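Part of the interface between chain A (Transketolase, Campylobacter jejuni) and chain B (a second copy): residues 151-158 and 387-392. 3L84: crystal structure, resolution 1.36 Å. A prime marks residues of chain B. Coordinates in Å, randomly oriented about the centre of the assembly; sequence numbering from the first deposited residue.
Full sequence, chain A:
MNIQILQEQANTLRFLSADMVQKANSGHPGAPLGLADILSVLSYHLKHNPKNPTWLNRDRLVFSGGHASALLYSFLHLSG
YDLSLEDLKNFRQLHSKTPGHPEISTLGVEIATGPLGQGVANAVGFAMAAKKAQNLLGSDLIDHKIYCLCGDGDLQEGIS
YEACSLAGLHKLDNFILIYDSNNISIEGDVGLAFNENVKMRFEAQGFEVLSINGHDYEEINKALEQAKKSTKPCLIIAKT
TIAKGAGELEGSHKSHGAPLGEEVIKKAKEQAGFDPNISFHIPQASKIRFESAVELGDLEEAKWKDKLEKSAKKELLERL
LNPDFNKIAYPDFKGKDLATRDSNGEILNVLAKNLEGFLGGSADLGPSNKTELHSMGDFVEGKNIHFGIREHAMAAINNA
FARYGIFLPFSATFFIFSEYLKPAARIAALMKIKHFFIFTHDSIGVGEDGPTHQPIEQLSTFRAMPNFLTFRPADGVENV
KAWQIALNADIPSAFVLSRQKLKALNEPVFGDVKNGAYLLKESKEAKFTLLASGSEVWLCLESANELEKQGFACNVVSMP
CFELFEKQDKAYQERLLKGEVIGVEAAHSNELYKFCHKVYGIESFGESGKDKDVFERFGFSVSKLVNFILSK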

ATOM      1  N   GLY A 151     -19.546   4.060   2.418  1.00  9.46           N
ATOM      2  CA  GLY A 151     -20.248   3.055   1.667  1.00  9.75           C
ATOM      3  C   GLY A 151     -19.579   1.711   1.715  1.00 10.19           C
ATOM      4  O   GLY A 151     -18.578   1.506   2.425  1.00  9.98           O
ATOM      5  N   ASP A 152     -20.126   0.771   0.949  1.00  9.40           N
ATOM      6  CA  ASP A 152     -19.549  -0.586   0.882  1.00 11.23           C
ATOM      7  C   ASP A 152     -18.080  -0.641   0.536  1.00 11.39           C
ATOM      8  O   ASP A 152     -17.319  -1.410   1.129  1.00 12.67           O
ATOM      9  CB  ASP A 152     -20.326  -1.445  -0.113  1.00 11.58           C
ATOM     10  CG  ASP A 152     -21.680  -1.757   0.393  1.00 13.41           C
ATOM     11  OD1 ASP A 152     -21.723  -2.469   1.422  1.00 13.97           O
ATOM     12  OD2 ASP A 152     -22.687  -1.272  -0.160  1.00 13.59           O
ATOM     13  N   GLY A 153     -17.640   0.126  -0.445  1.00 10.85           N
ATOM     14  CA  GLY A 153     -16.256   0.126  -0.818  1.00 11.18           C
ATOM     15  C   GLY A 153     -15.349   0.511   0.328  1.00 11.00           C
ATOM     16  O   GLY A 153     -14.230  -0.033   0.499  1.00 12.38           O
ATOM     17  N   ASP A 154     -15.773   1.492   1.116  1.00  9.52           N
ATOM     18  CA  ASP A 154     -14.970   1.932   2.227  1.00  9.36           C
ATOM     19  C   ASP A 154     -14.819   0.813   3.248  1.00  9.14           C
ATOM     20  O   ASP A 154     -13.732   0.607   3.794  1.00 10.28           O
ATOM     21  CB  ASP A 154     -15.585   3.165   2.907  1.00  9.57           C
ATOM     22  CG  ASP A 154     -15.689   4.361   1.985  1.00 10.52           C
ATOM     23  OD1 ASP A 154     -14.651   4.933   1.578  1.00 10.31           O
ATOM     24  OD2 ASP A 154     -16.858   4.719   1.614  1.00 11.66           O
ATOM     25  N   LEU A 155     -15.905   0.115   3.555  1.00  8.87           N
ATOM     26  CA  LEU A 155     -15.903  -0.893   4.606  1.00  8.86           C
ATOM     27  C   LEU A 155     -15.249  -2.206   4.217  1.00  8.33           C
ATOM     28  O   LEU A 155     -14.866  -2.979   5.080  1.00  8.64           O
ATOM     29  CB  LEU A 155     -17.308  -1.082   5.180  1.00 10.24           C
ATOM     30  CG  LEU A 155     -17.815   0.204   5.875  1.00 10.33           C
ATOM     31  CD1 LEU A 155     -19.083  -0.111   6.627  1.00 15.10           C
ATOM     32  CD2 LEU A 155     -16.814   0.885   6.818  1.00 11.64           C
ATOM     33  N   GLN A 156     -15.052  -2.448   2.931  1.00  7.59           N
ATOM     34  CA  GLN A 156     -14.292  -3.635   2.506  1.00  7.26           C
ATOM     35  C   GLN A 156     -12.809  -3.414   2.578  1.00  7.30           C
ATOM     36  O   GLN A 156     -12.043  -4.375   2.685  1.00  7.40           O
ATOM     37  CB  GLN A 156     -14.736  -4.083   1.109  1.00  7.66           C
ATOM     38  CG  GLN A 156     -16.129  -4.642   1.105  1.00  8.17           C
ATOM     39  CD  GLN A 156     -16.578  -5.158  -0.230  1.00  8.10           C
ATOM     40  OE1 GLN A 156     -15.759  -5.639  -1.029  1.00 10.20           O
ATOM     41  NE2 GLN A 156     -17.902  -5.110  -0.472  1.00  9.47           N
ATOM     42  N   GLU A 157     -12.377  -2.170   2.479  1.00  7.11           N
ATOM     43  CA  GLU A 157     -10.946  -1.849   2.503  1.00  7.49           C
ATOM     44  C   GLU A 157     -10.350  -2.129   3.874  1.00  7.79           C
ATOM     45  O   GLU A 157     -10.921  -1.756   4.903  1.00  8.12           O
ATOM     46  CB  GLU A 157     -10.734  -0.386   2.117  1.00  8.34           C
ATOM     47  CG  GLU A 157     -10.861  -0.164   0.649  1.00  8.81           C
ATOM     48  CD  GLU A 157      -9.685  -0.669  -0.160  1.00  9.89           C
ATOM     49  OE1 GLU A 157      -8.701  -1.280   0.346  1.00  8.80           O
ATOM     50  OE2 GLU A 157      -9.741  -0.422  -1.423  1.00  9.59           O
ATOM     51  N   GLY A 158      -9.193  -2.762   3.905  1.00  7.34           N
ATOM     52  CA  GLY A 158      -8.498  -3.049   5.173  1.00  7.27           C
ATOM     53  C   GLY A 158      -8.306  -1.845   6.077  1.00  8.25           C
ATOM     54  O   GLY A 158      -8.399  -1.959   7.306  1.00  7.68           O
TER
ATOM     55  N   PHE B 387     -13.229 -10.029  -6.201  1.00  5.51           N
ATOM     56  CA  PHE B 387     -12.421  -9.792  -4.998  1.00  6.46           C
ATOM     57  C   PHE B 387     -13.022  -8.787  -4.040  1.00  6.44           C
ATOM     58  O   PHE B 387     -12.603  -8.697  -2.881  1.00  6.80           O
ATOM     59  CB  PHE B 387     -11.006  -9.396  -5.386  1.00  6.84           C
ATOM     60  CG  PHE B 387     -10.199 -10.541  -5.918  1.00  6.55           C
ATOM     61  CD1 PHE B 387      -9.607 -11.443  -5.056  1.00  6.33           C
ATOM     62  CD2 PHE B 387      -9.989 -10.696  -7.278  1.00  6.28           C
ATOM     63  CE1 PHE B 387      -8.843 -12.476  -5.564  1.00  6.28           C
ATOM     64  CE2 PHE B 387      -9.250 -11.729  -7.769  1.00  7.10           C
ATOM     65  CZ  PHE B 387      -8.684 -12.631  -6.907  1.00  7.09           C
ATOM     66  N   GLY B 388     -13.983  -8.015  -4.506  1.00  6.65           N
ATOM     67  CA  GLY B 388     -14.476  -6.905  -3.745  1.00  6.13           C
ATOM     68  C   GLY B 388     -13.461  -5.766  -3.716  1.00  5.74           C
ATOM     69  O   GLY B 388     -12.486  -5.757  -4.453  1.00  6.94           O
ATOM     70  N   ILE B 389     -13.671  -4.803  -2.814  1.00  6.24           N
ATOM     71  CA  ILE B 389     -12.840  -3.599  -2.739  1.00  6.86           C
ATOM     72  C   ILE B 389     -11.685  -3.919  -1.792  1.00  6.77           C
ATOM     73  O   ILE B 389     -11.586  -3.403  -0.674  1.00  7.43           O
ATOM     74  CB  ILE B 389     -13.611  -2.334  -2.390  1.00  7.10           C
ATOM     75  CG1 ILE B 389     -14.862  -2.153  -3.290  1.00  8.34           C
ATOM     76  CG2 ILE B 389     -12.702  -1.115  -2.573  1.00  8.52           C
ATOM     77  CD1 ILE B 389     -16.141  -2.937  -2.876  1.00  9.94           C
ATOM     78  N   ARG B 390     -10.806  -4.814  -2.276  1.00  6.19           N
ATOM     79  CA  ARG B 390      -9.785  -5.448  -1.461  1.00  6.06           C
ATOM     80  C   ARG B 390      -8.525  -5.662  -2.279  1.00  5.64           C
ATOM     81  O   ARG B 390      -8.090  -6.782  -2.548  1.00  6.80           O
ATOM     82  CB  ARG B 390     -10.278  -6.816  -0.934  1.00  6.26           C
ATOM     83  CG  ARG B 390     -11.534  -6.796  -0.091  1.00  6.14           C
ATOM     84  CD  ARG B 390     -11.855  -8.200   0.364  1.00  5.94           C
ATOM     85  NE  ARG B 390     -13.111  -8.321   1.093  1.00  6.63           N
ATOM     86  CZ  ARG B 390     -14.266  -8.697   0.566  1.00  6.68           C
ATOM     87  NH1 ARG B 390     -14.407  -8.996  -0.707  1.00  7.15           N
ATOM     88  NH2 ARG B 390     -15.313  -8.818   1.374  1.00  7.24           N
ATOM     89  N   GLU B 391      -7.942  -4.594  -2.747  1.00  6.33           N
ATOM     90  CA  GLU B 391      -6.813  -4.716  -3.661  1.00  6.25           C
ATOM     91  C   GLU B 391      -5.678  -5.517  -3.054  1.00  6.07           C
ATOM     92  O   GLU B 391      -5.062  -6.352  -3.717  1.00  6.18           O
ATOM     93  CB  GLU B 391      -6.277  -3.351  -4.119  1.00  7.83           C
ATOM     94  CG  GLU B 391      -7.222  -2.504  -4.929  1.00  8.23           C
ATOM     95  CD  GLU B 391      -8.138  -1.649  -4.081  1.00  9.27           C
ATOM     96  OE1 GLU B 391      -8.065  -1.679  -2.818  1.00 10.11           O
ATOM     97  OE2 GLU B 391      -8.946  -0.903  -4.688  1.00 11.12           O
ATOM     98  N   HIS B 392      -5.364  -5.220  -1.807  1.00  6.41           N
ATOM     99  CA  HIS B 392      -4.180  -5.820  -1.188  1.00  6.01           C
ATOM    100  C   HIS B 392      -4.370  -7.316  -0.995  1.00  6.03           C
ATOM    101  O   HIS B 392      -3.525  -8.118  -1.402  1.00  6.28           O
ATOM    102  CB  HIS B 392      -3.873  -5.100   0.099  1.00  6.37           C
ATOM    103  CG  HIS B 392      -2.507  -5.247   0.654  1.00  7.98           C
ATOM    104  ND1 HIS B 392      -1.424  -5.845   0.053  1.00 10.93           N
ATOM    105  CD2 HIS B 392      -2.070  -4.741   1.833  1.00  7.43           C
ATOM    106  CE1 HIS B 392      -0.366  -5.708   0.868  1.00 10.32           C
ATOM    107  NE2 HIS B 392      -0.749  -5.075   1.946  1.00 14.00           N
TER
HETATM  108  O   HOH W   1     -13.006  -6.858   3.449  1.00  8.15           O
HETATM  109  O   HOH W   2      -6.578  -3.131  -0.111  1.00  8.94           O

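How do the two backbones meet? A short helix, Asp152 to Gln156, lies against the loop that leads into a helix at Glu391′. The stretches run alongside one another, with Gly153 CA 5.4 Å from Ile389′ CA and Glu157 CA 5.5 Å from Arg390′ CA. Ile389′ points its side chain toward the helix and packs against the Gly153 backbone and the side chains of Gln156 and Glu157: Ile389′ CG2 lies 3.6 Å from Gly153 O. With chi1 m and chi2 p, Ile389′ CD1 also reaches to 3.3 Å from Gln156 OE1.

What does Gln156 gain by reaching across? Its chi1 m and chi2 t extend the chain toward the loop, and chi3 of 31° sets the amide so that Gln156 OE1 accepts a hydrogen bond from Ile389′ N at 2.9 Å, nearly straight at 163°. The same oxygen, Gln156 OE1, sits 3.3 Å from Gly388′ CA, where a CB would clash with it; the positive phi of Gly388′ also favours glycine.

Why is Arg390′ stretched out? With chi2 and chi3 both t, the chain carries its guanidinium back beside its own loop, where Arg390′ NH1 donates to Phe387′ O at 2.8 Å and so braces the turn. Gln156 OE1 lies over one face of the group. Arg390′ NE is served by water 1, which accepts from it at 2.8 Å and donates to Gln156 O at 2.8 Å, bridging the chains.

How can two glutamates face each other? Glu157 folds with chi1 and chi2 both m, and Glu391′ with chi1 m and chi2 p, bringing Glu157 OE2 within 2.5 Å of Glu391′ OE1. Two bare carboxylates would repel at this distance, so one acid probably holds a proton. Glu157 OE2 also touches Ile389′ CG2 at 3.3 Å, while water 2 lies 2.9 Å from Glu157 OE1 and accepts from His392′ N at 3.0 Å.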